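Local coordinates for probable transcriptional regulator (Pseudomonas aeruginosa, PDB 2ESN), which probably binds DNA and regulates transcription as a LysR-type regulator, with a helix-turn-helix domain joined to a periplasmic-binding-protein-like effector domain, at residues L119-R122 with L123-S126; G87-E90 with W91-F94; V205-P208 with W209-S213; L240-A243 with G244-F248. All coordinates share one frame; numbering follows the deposited sequence.

Overall arrangement
Contact 2 comes first, in the linker between helix 68-87 and strand 102-107, where the DNA-binding part meets the effector domain. Contact 1 follows at the end of helix 109-126, its nearest atoms about 8 Å from contact 2. Contact 3, where strand 202-206 runs out into a loop, and contact 4, at the end of helix 236-244, lie on the same side of the chain's centre, their centres about 18 Å apart; contact 2 is opposite, about 48 Å from contact 4 between centres. Contacts 1, 3 and 4 of the substrate-binding domain face the second subunit, where contact 1 meets contact 4 of that chain; contact 2 meets the third, consistent with two kinds of interface.

Contact 1: residues L119-R122 with L123-S126; sequences LMNR and LQHS
The last turns of helix 109-126 bring Leu119 against Leu123, one turn on. Leu119 CD2 lies 3.7 Å from Leu123 CD1, and the two branched side chains meet obliquely on the buried side of the helix. The same two residues are joined by a backbone bond, Leu123 N to Leu119 O, which is nearly straight, with an N-H...O angle of 176°. Two leucines suit this stripe because it packs on helix 293-303, where Leu119 touches Leu301 and Leu123 touches Trp296 and Met297. The helix is the crossover of a beta-alpha-beta unit between strands 102-107 and 131-136, and Met120 reaches back to Leu132 of the second strand.

On the more polar side, Gln124 has its CG wedged between its own backbone N and carbonyl carbon (chi1 71°) and continues extended, which folds the amide back along the helix. Its NE2 donates to Asn121 O at 2.9 Å, with the acceptor close to the amide plane. The other end of the amide, OE1, accepts from Asp247 N of the second subunit, so one glutamine joins its own helix to the interface. Gln124 CG also lies over a face of the His125 ring, toward the rim. Arg122 O takes two backbone donors, His125 N at 2.9 Å and Ser126 N at 3.0 Å, while the long Arg122 side chain bends at chi3 and gives NH1 to Gln300.

Contact 2: residues G87-E90 with W91-F94; sequences GLEE and WRPF
Arg92 N donates to Glu89 O at 2.6 Å, from above the carbonyl plane, and the side chains of the same two residues form a salt bridge that spans a single turn of chain. Glu89 OE2 receives Arg92 NH2 at 2.9 Å through its syn lone pair. The other carboxylate oxygen, OE1, sits at the guanidinium edge and is gripped by NE, in a bond modelled doubtfully short, and more weakly by NH2. The two side chains run alongside each other in the same direction, yet their flat ends are turned 31° apart, and OE2 lies 28° out of the guanidinium plane. Bends at chi2 of Glu89 and chi3 of Arg92 bring these ends together. Both residues are long and oppositely charged, which suits a site at the protein surface.

Trp91 occupies the other side of the turn. Leu88 CD2 stands over one face of the indole, offset toward the rim and 3.8 Å from Trp91 CE3, while Gly87 O meets the ring edge in its plane, 3.5 Å from Trp91 CZ3. The indole is large enough to work across an interface: NE1 donates to Leu52 O of the third subunit, and Arg69 of that subunit makes a cation-pi contact with the ring and a salt bridge to Glu90. The stretch starts on the last residue of helix 68-87 and leads into the linker to strand 102-107, along which Phe94 meets Trp296 of helix 293-303.

Contact 3: residues V205-P208 with W209-S213; sequences VVTP and WNEDS
Thr207 and Asn210 close a type I beta turn that takes the chain out of strand 202-206, with Pro208 and Trp209 at its two corners. Asn210 N donates to Thr207 O at 3.0 Å, approaching from well above the carbonyl plane. Proline suits the first corner, since its ring restricts phi to the range needed there.

Its ring also packs against the next residue: Pro208 CB lies over a face of the Trp209 indole, 4.0 Å from the centroid of the six-membered ring and 17° off the ring normal, a CH-pi contact. Trp209 gets there with CG anti to its carbonyl carbon (chi1 -66°), which brings the indole face against the proline ring. Both rings also touch Thr108, in the loop after strand 102-107.

Glu211 folds back over the turn. Its CG is placed between the backbone N and carbonyl carbon (chi1 55°), and a bend at chi2 swings the carboxylate across Thr207 and Pro208. There OE2 accepts from Trp209 N at 2.8 Å through its syn lone pair, satisfying a backbone N-H inside the turn, while OE1 comes 3.3 Å from Pro208 CD. Glutamate suits the place because its chain is long enough to bring an acceptor back to Trp209 N.

Asn210 and Asp212 face the second subunit, the aspartate pairing with Arg133 and Arg23 there. Thr207 CG2 rests against the carbonyl oxygens of Glu211 and Ser213, while a water 2.9 Å from Thr207 OG1 also lies within hydrogen-bonding distance of Asn210 OD1, which takes Asn136 N of the second subunit as well.

Contact 4: residues L240-A243 with G244-F248; sequences LFLA and GSTDF
Leu242 O accepts two bonds from the chain that follows it: Thr246 OG1 at 3.0 Å and Ser245 N at 3.1 Å, reaching it from opposite faces of the carbonyl plane. Threonine suits this place because its hydroxyl works twice: while giving its proton to Leu242 O, OG1 accepts from Phe248 N at 3.1 Å, forming an ST turn. The other branch, Thr246 CG2, rests 4.0 Å from Leu242 CD1, and Thr246 CB covers one face of the Phe248 ring toward its rim.

Next come the groups that set up this ending. Leu242 holds CG anti to its own N (chi1 167°), which carries CD1 to both Thr246 and the Phe248 ring. Gly244 N still makes the helical bond to Leu240 O at 3.2 Å. A water bridges Phe241 O, to which it donates at 2.6 Å, and Ser245 OG; a small polar side chain fits well beside this carbonyl.

The whole ending joins helix 236-244 to strand 249-253. Leu242 and Phe248 pack on strands 202-206 and 228-233, Leu240 and Phe241 on helix 254-264, and Phe241 meets Phe113 of the second subunit edge-to-face.

Contact 1: residues L119-R122 with L123-S126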
loop_
_atom_site.group_PDB
_atom_site.type_symbol
_atom_site.label_atom_id
_atom_site.label_comp_id
_atom_site.label_asym_id
_atom_site.label_seq_id
_atom_site.Cartn_x
_atom_site.Cartn_y
_atom_site.Cartn_z
ATOM N N LEU C 119 26.469 6.705 -21.202
ATOM C CA LEU C 119 26.310 5.286 -20.874
ATOM C C LEU C 119 25.748 4.569 -22.088
ATOM O O LEU C 119 26.298 3.573 -22.502
ATOM C CB LEU C 119 25.314 5.093 -19.727
ATOM C CG LEU C 119 25.426 3.869 -18.790
ATOM C CD1 LEU C 119 24.048 3.293 -18.276
ATOM C CD2 LEU C 119 26.545 2.784 -18.931
ATOM N N MET C 120 24.664 5.080 -22.647
ATOM C CA MET C 120 24.053 4.442 -23.780
ATOM C C MET C 120 24.815 4.626 -25.101
ATOM O O MET C 120 24.677 3.838 -26.023
ATOM C CB MET C 120 22.593 4.797 -23.874
ATOM C CG MET C 120 21.759 4.416 -22.549
ATOM S SD MET C 120 21.860 2.748 -21.964
ATOM C CE MET C 120 21.157 1.908 -23.255
ATOM N N ASN C 121 25.636 5.666 -25.181
ATOM C CA ASN C 121 26.533 5.822 -26.299
ATOM C C ASN C 121 27.432 4.569 -26.418
ATOM O O ASN C 121 27.707 4.137 -27.523
ATOM C CB ASN C 121 27.438 7.061 -26.099
ATOM C CG ASN C 121 28.379 7.228 -27.272
ATOM O OD1 ASN C 121 27.942 7.519 -28.413
ATOM N ND2 ASN C 121 29.571 6.806 -27.078
ATOM N N ARG C 122 27.942 4.083 -25.279
ATOM C CA ARG C 122 28.742 2.894 -25.220
ATOM C C ARG C 122 27.849 1.624 -25.359
ATOM O O ARG C 122 28.066 0.778 -26.239
ATOM C CB ARG C 122 29.519 2.857 -23.887
ATOM C CG ARG C 122 30.343 1.573 -23.718
ATOM C CD ARG C 122 30.769 1.359 -22.253
ATOM N NE ARG C 122 31.692 2.410 -21.816
ATOM C CZ ARG C 122 32.209 2.467 -20.590
ATOM N NH1 ARG C 122 31.858 1.550 -19.681
ATOM N NH2 ARG C 122 33.044 3.453 -20.266
ATOM N N LEU C 123 26.863 1.479 -24.464
ATOM C CA LEU C 123 26.049 0.233 -24.386
ATOM C C LEU C 123 25.304 -0.157 -25.628
ATOM O O LEU C 123 25.125 -1.387 -25.917
ATOM C CB LEU C 123 25.136 0.220 -23.144
ATOM C CG LEU C 123 25.840 0.292 -21.767
ATOM C CD1 LEU C 123 24.845 -0.078 -20.615
ATOM C CD2 LEU C 123 27.087 -0.573 -21.644
ATOM N N GLN C 124 24.864 0.829 -26.410
ATOM C CA GLN C 124 24.269 0.511 -27.715
ATOM C C GLN C 124 25.191 -0.398 -28.598
ATOM O O GLN C 124 24.710 -1.133 -29.423
ATOM C CB GLN C 124 23.860 1.778 -28.516
ATOM C CG GLN C 124 25.069 2.527 -29.017
ATOM C CD GLN C 124 24.773 3.823 -29.691
ATOM O OE1 GLN C 124 23.726 4.037 -30.283
ATOM N NE2 GLN C 124 25.709 4.753 -29.536
ATOM N N HIS C 125 26.496 -0.326 -28.399
ATOM C CA HIS C 125 27.472 -1.103 -29.178
ATOM C C HIS C 125 27.868 -2.317 -28.387
ATOM O O HIS C 125 27.861 -3.396 -28.914
ATOM C CB HIS C 125 28.756 -0.265 -29.500
ATOM C CG HIS C 125 28.498 0.921 -30.391
ATOM N ND1 HIS C 125 27.984 0.790 -31.664
ATOM C CD2 HIS C 125 28.560 2.255 -30.147
ATOM C CE1 HIS C 125 27.815 1.996 -32.199
ATOM N NE2 HIS C 125 28.159 2.897 -31.294
ATOM N N SER C 126 28.280 -2.114 -27.136
ATOM C CA SER C 126 28.867 -3.189 -26.350
ATOM C C SER C 126 27.856 -4.208 -25.743
ATOM O O SER C 126 28.253 -5.309 -25.350
ATOM C CB SER C 126 29.741 -2.617 -25.229
ATOM O OG SER C 126 28.951 -2.029 -24.199
#

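Contact 2: residues G87-E90 with W91-F94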
loop_
_atom_site.group_PDB
_atom_site.type_symbol
_atom_site.label_atom_id
_atom_site.label_comp_id
_atom_site.label_asym_id
_atom_site.label_seq_id
_atom_site.Cartn_x
_atom_site.Cartn_y
_atom_site.Cartn_z
ATOM N N GLY C 87 11.500 -15.867 -13.139
ATOM C CA GLY C 87 11.989 -15.939 -11.777
ATOM C C GLY C 87 13.363 -16.544 -11.757
ATOM O O GLY C 87 14.147 -16.281 -10.855
ATOM N N LEU C 88 13.666 -17.359 -12.755
ATOM C CA LEU C 88 14.937 -18.025 -12.793
ATOM C C LEU C 88 16.018 -17.252 -13.578
ATOM O O LEU C 88 17.155 -17.723 -13.659
ATOM C CB LEU C 88 14.763 -19.415 -13.376
ATOM C CG LEU C 88 14.087 -20.500 -12.548
ATOM C CD1 LEU C 88 14.041 -21.775 -13.361
ATOM C CD2 LEU C 88 14.894 -20.705 -11.295
ATOM N N GLU C 89 15.671 -16.090 -14.138
ATOM C CA GLU C 89 16.623 -15.264 -14.913
ATOM C C GLU C 89 17.831 -14.898 -14.048
ATOM O O GLU C 89 18.979 -14.910 -14.503
ATOM C CB GLU C 89 15.955 -13.987 -15.436
ATOM C CG GLU C 89 15.057 -14.198 -16.660
ATOM C CD GLU C 89 15.754 -14.909 -17.798
ATOM O OE1 GLU C 89 16.797 -14.441 -18.280
ATOM O OE2 GLU C 89 15.264 -15.970 -18.222
ATOM N N GLU C 90 17.523 -14.592 -12.792
ATOM C CA GLU C 90 18.459 -14.561 -11.678
ATOM C C GLU C 90 19.592 -15.587 -11.813
ATOM O O GLU C 90 20.703 -15.327 -11.425
ATOM C CB GLU C 90 17.654 -14.832 -10.378
ATOM C CG GLU C 90 17.974 -13.964 -9.147
ATOM C CD GLU C 90 19.465 -13.715 -8.949
ATOM O OE1 GLU C 90 20.089 -14.443 -8.130
ATOM O OE2 GLU C 90 19.999 -12.785 -9.623
ATOM N N TRP C 91 19.290 -16.756 -12.367
ATOM C CA TRP C 91 20.273 -17.813 -12.532
ATOM C C TRP C 91 20.924 -17.819 -13.939
ATOM O O TRP C 91 21.871 -18.548 -14.174
ATOM C CB TRP C 91 19.619 -19.165 -12.239
ATOM C CG TRP C 91 19.500 -19.463 -10.748
ATOM C CD1 TRP C 91 20.357 -20.234 -9.988
ATOM C CD2 TRP C 91 18.502 -18.960 -9.840
ATOM N NE1 TRP C 91 19.955 -20.239 -8.670
ATOM C CE2 TRP C 91 18.816 -19.468 -8.548
ATOM C CE3 TRP C 91 17.384 -18.123 -9.985
ATOM C CZ2 TRP C 91 18.025 -19.178 -7.410
ATOM C CZ3 TRP C 91 16.593 -17.836 -8.840
ATOM C CH2 TRP C 91 16.925 -18.368 -7.575
ATOM N N ARG C 92 20.397 -17.041 -14.885
ATOM C CA ARG C 92 21.035 -16.946 -16.242
ATOM C C ARG C 92 22.448 -16.360 -16.108
ATOM O O ARG C 92 22.621 -15.330 -15.465
ATOM C CB ARG C 92 20.194 -16.110 -17.187
ATOM C CG ARG C 92 20.681 -16.195 -18.649
ATOM C CD ARG C 92 19.969 -15.169 -19.528
ATOM N NE ARG C 92 18.555 -15.481 -19.702
ATOM C CZ ARG C 92 18.089 -16.476 -20.466
ATOM N NH1 ARG C 92 18.928 -17.281 -21.134
ATOM N NH2 ARG C 92 16.772 -16.672 -20.545
ATOM N N PRO C 93 23.478 -17.067 -16.619
ATOM C CA PRO C 93 24.857 -16.505 -16.583
ATOM C C PRO C 93 24.891 -15.153 -17.323
ATOM O O PRO C 93 24.293 -15.036 -18.399
ATOM C CB PRO C 93 25.682 -17.536 -17.362
ATOM C CG PRO C 93 24.946 -18.845 -17.140
ATOM C CD PRO C 93 23.454 -18.414 -17.228
ATOM N N PHE C 94 25.494 -14.136 -16.733
ATOM C CA PHE C 94 25.432 -12.816 -17.392
ATOM C C PHE C 94 26.448 -12.590 -18.525
ATOM O O PHE C 94 27.628 -12.506 -18.266
ATOM C CB PHE C 94 25.509 -11.680 -16.359
ATOM C CG PHE C 94 25.295 -10.323 -16.948
ATOM C CD1 PHE C 94 24.060 -9.967 -17.476
ATOM C CD2 PHE C 94 26.345 -9.412 -17.018
ATOM C CE1 PHE C 94 23.882 -8.712 -18.044
ATOM C CE2 PHE C 94 26.161 -8.183 -17.579
ATOM C CZ PHE C 94 24.947 -7.814 -18.094
#

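Contact 3: residues V205-P208 with W209-S213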
loop_
_atom_site.group_PDB
_atom_site.type_symbol
_atom_site.label_atom_id
_atom_site.label_comp_id
_atom_site.label_asym_id
_atom_site.label_seq_id
_atom_site.Cartn_x
_atom_site.Cartn_y
_atom_site.Cartn_z
ATOM N N VAL C 205 13.761 27.058 -7.879
ATOM C CA VAL C 205 14.427 26.074 -7.012
ATOM C C VAL C 205 14.010 24.676 -7.425
ATOM O O VAL C 205 12.845 24.429 -7.739
ATOM C CB VAL C 205 14.044 26.339 -5.508
ATOM C CG1 VAL C 205 14.540 25.248 -4.626
ATOM C CG2 VAL C 205 14.651 27.695 -5.063
ATOM N N VAL C 206 14.980 23.785 -7.519
ATOM C CA VAL C 206 14.745 22.438 -7.981
ATOM C C VAL C 206 14.583 21.496 -6.762
ATOM O O VAL C 206 15.467 21.379 -5.955
ATOM C CB VAL C 206 15.897 21.984 -8.894
ATOM C CG1 VAL C 206 15.715 20.499 -9.306
ATOM C CG2 VAL C 206 15.963 22.843 -10.158
ATOM N N THR C 207 13.436 20.842 -6.656
ATOM C CA THR C 207 13.085 19.975 -5.541
ATOM C C THR C 207 12.650 18.631 -6.152
ATOM O O THR C 207 11.474 18.431 -6.379
ATOM C CB THR C 207 11.912 20.576 -4.759
ATOM O OG1 THR C 207 10.894 20.967 -5.670
ATOM C CG2 THR C 207 12.330 21.812 -4.072
ATOM N N PRO C 208 13.597 17.746 -6.451
ATOM C CA PRO C 208 13.351 16.559 -7.271
ATOM C C PRO C 208 12.459 15.548 -6.567
ATOM O O PRO C 208 11.786 14.777 -7.222
ATOM C CB PRO C 208 14.732 15.939 -7.453
ATOM C CG PRO C 208 15.715 16.985 -7.027
ATOM C CD PRO C 208 15.002 17.801 -5.986
ATOM N N TRP C 209 12.371 15.603 -5.246
ATOM C CA TRP C 209 11.483 14.678 -4.545
ATOM C C TRP C 209 10.403 15.473 -3.862
ATOM O O TRP C 209 9.924 15.113 -2.771
ATOM C CB TRP C 209 12.299 13.800 -3.567
ATOM C CG TRP C 209 13.224 12.903 -4.367
ATOM C CD1 TRP C 209 12.872 11.786 -5.059
ATOM C CD2 TRP C 209 14.609 13.104 -4.611
ATOM N NE1 TRP C 209 13.974 11.255 -5.688
ATOM C CE2 TRP C 209 15.049 12.052 -5.445
ATOM C CE3 TRP C 209 15.537 14.075 -4.202
ATOM C CZ2 TRP C 209 16.387 11.934 -5.894
ATOM C CZ3 TRP C 209 16.873 13.969 -4.660
ATOM C CH2 TRP C 209 17.272 12.906 -5.496
ATOM N N ASN C 210 10.039 16.587 -4.473
ATOM C CA ASN C 210 8.989 17.425 -3.924
ATOM C C ASN C 210 9.180 17.966 -2.501
ATOM O O ASN C 210 8.186 18.316 -1.848
ATOM C CB ASN C 210 7.708 16.620 -3.869
ATOM C CG ASN C 210 7.277 16.131 -5.215
ATOM O OD1 ASN C 210 7.435 16.819 -6.233
ATOM N ND2 ASN C 210 6.716 14.924 -5.238
ATOM N N GLU C 211 10.418 18.024 -2.032
ATOM C CA GLU C 211 10.744 18.571 -0.724
ATOM C C GLU C 211 10.360 20.037 -0.577
ATOM O O GLU C 211 10.128 20.727 -1.596
ATOM C CB GLU C 211 12.206 18.313 -0.410
ATOM C CG GLU C 211 13.270 18.795 -1.419
ATOM C CD GLU C 211 13.523 17.833 -2.604
ATOM O OE1 GLU C 211 14.630 17.298 -2.764
ATOM O OE2 GLU C 211 12.623 17.620 -3.383
ATOM N N ASP C 212 10.231 20.512 0.679
ATOM C CA ASP C 212 9.777 21.894 0.927
ATOM C C ASP C 212 10.901 22.939 0.846
ATOM O O ASP C 212 10.667 24.121 1.007
ATOM C CB ASP C 212 8.953 22.031 2.235
ATOM C CG ASP C 212 7.463 21.643 2.064
ATOM O OD1 ASP C 212 6.986 21.458 0.936
ATOM O OD2 ASP C 212 6.742 21.598 3.063
ATOM N N SER C 213 12.123 22.510 0.549
ATOM C CA SER C 213 13.221 23.445 0.411
ATOM C C SER C 213 14.186 22.911 -0.632
ATOM O O SER C 213 14.166 21.707 -0.874
ATOM C CB SER C 213 13.932 23.558 1.775
ATOM O OG SER C 213 14.703 22.392 1.967
HETATM O O HOH W 1 8.372 19.912 -6.543
#

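Contact 4: residues L240-A243 with G244-F248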
loop_
_atom_site.group_PDB
_atom_site.type_symbol
_atom_site.label_atom_id
_atom_site.label_comp_id
_atom_site.label_asym_id
_atom_site.label_seq_id
_atom_site.Cartn_x
_atom_site.Cartn_y
_atom_site.Cartn_z
ATOM N N LEU C 240 16.111 25.517 -16.132
ATOM C CA LEU C 240 17.109 26.267 -16.896
ATOM C C LEU C 240 16.380 27.086 -17.952
ATOM O O LEU C 240 16.654 28.280 -18.099
ATOM C CB LEU C 240 18.150 25.288 -17.507
ATOM C CG LEU C 240 19.160 24.795 -16.479
ATOM C CD1 LEU C 240 19.819 23.495 -16.902
ATOM C CD2 LEU C 240 20.241 25.848 -16.265
ATOM N N PHE C 241 15.370 26.527 -18.616
ATOM C CA PHE C 241 14.578 27.370 -19.538
ATOM C C PHE C 241 13.750 28.442 -18.832
ATOM O O PHE C 241 13.568 29.561 -19.365
ATOM C CB PHE C 241 13.653 26.553 -20.458
ATOM C CG PHE C 241 14.406 25.836 -21.553
ATOM C CD1 PHE C 241 14.765 24.500 -21.395
ATOM C CD2 PHE C 241 14.756 26.532 -22.737
ATOM C CE1 PHE C 241 15.451 23.820 -22.449
ATOM C CE2 PHE C 241 15.459 25.911 -23.772
ATOM C CZ PHE C 241 15.810 24.540 -23.637
ATOM N N LEU C 242 13.239 28.106 -17.654
ATOM C CA LEU C 242 12.534 29.103 -16.863
ATOM C C LEU C 242 13.432 30.334 -16.557
ATOM O O LEU C 242 13.044 31.482 -16.736
ATOM C CB LEU C 242 12.041 28.443 -15.555
ATOM C CG LEU C 242 11.543 29.430 -14.454
ATOM C CD1 LEU C 242 10.267 30.194 -14.951
ATOM C CD2 LEU C 242 11.234 28.651 -13.188
ATOM N N ALA C 243 14.633 30.076 -16.086
ATOM C CA ALA C 243 15.657 31.116 -15.842
ATOM C C ALA C 243 16.035 32.011 -17.030
ATOM O O ALA C 243 16.399 33.200 -16.824
ATOM C CB ALA C 243 16.894 30.471 -15.294
ATOM N N GLY C 244 16.020 31.436 -18.257
ATOM C CA GLY C 244 16.257 32.156 -19.503
ATOM C C GLY C 244 15.099 33.033 -19.962
ATOM O O GLY C 244 15.305 33.914 -20.785
ATOM N N SER C 245 13.892 32.816 -19.436
ATOM C CA SER C 245 12.735 33.660 -19.748
ATOM C C SER C 245 12.278 34.581 -18.599
ATOM O O SER C 245 11.289 35.249 -18.758
ATOM C CB SER C 245 11.530 32.854 -20.251
ATOM O OG SER C 245 11.780 32.406 -21.591
ATOM N N THR C 246 13.045 34.701 -17.525
ATOM C CA THR C 246 12.652 35.571 -16.440
ATOM C C THR C 246 13.841 36.204 -15.783
ATOM O O THR C 246 15.037 35.930 -16.148
ATOM C CB THR C 246 11.925 34.754 -15.332
ATOM O OG1 THR C 246 12.859 33.783 -14.868
ATOM C CG2 THR C 246 10.661 34.054 -15.845
ATOM N N ASP C 247 13.536 37.010 -14.746
ATOM C CA ASP C 247 14.614 37.596 -13.990
ATOM C C ASP C 247 15.028 36.678 -12.861
ATOM O O ASP C 247 15.942 37.022 -12.074
ATOM C CB ASP C 247 14.265 39.009 -13.469
ATOM C CG ASP C 247 13.940 39.962 -14.623
ATOM O OD1 ASP C 247 14.390 39.679 -15.757
ATOM O OD2 ASP C 247 13.211 40.940 -14.426
ATOM N N PHE C 248 14.429 35.489 -12.827
ATOM C CA PHE C 248 14.750 34.588 -11.718
ATOM C C PHE C 248 16.123 34.020 -11.801
ATOM O O PHE C 248 16.591 33.674 -12.889
ATOM C CB PHE C 248 13.737 33.460 -11.603
ATOM C CG PHE C 248 12.297 33.919 -11.538
ATOM C CD1 PHE C 248 11.301 33.044 -11.868
ATOM C CD2 PHE C 248 11.935 35.189 -11.098
ATOM C CE1 PHE C 248 9.957 33.388 -11.801
ATOM C CE2 PHE C 248 10.561 35.581 -11.025
ATOM C CZ PHE C 248 9.580 34.677 -11.360
HETATM O O HOH W 2 13.266 30.094 -21.863
#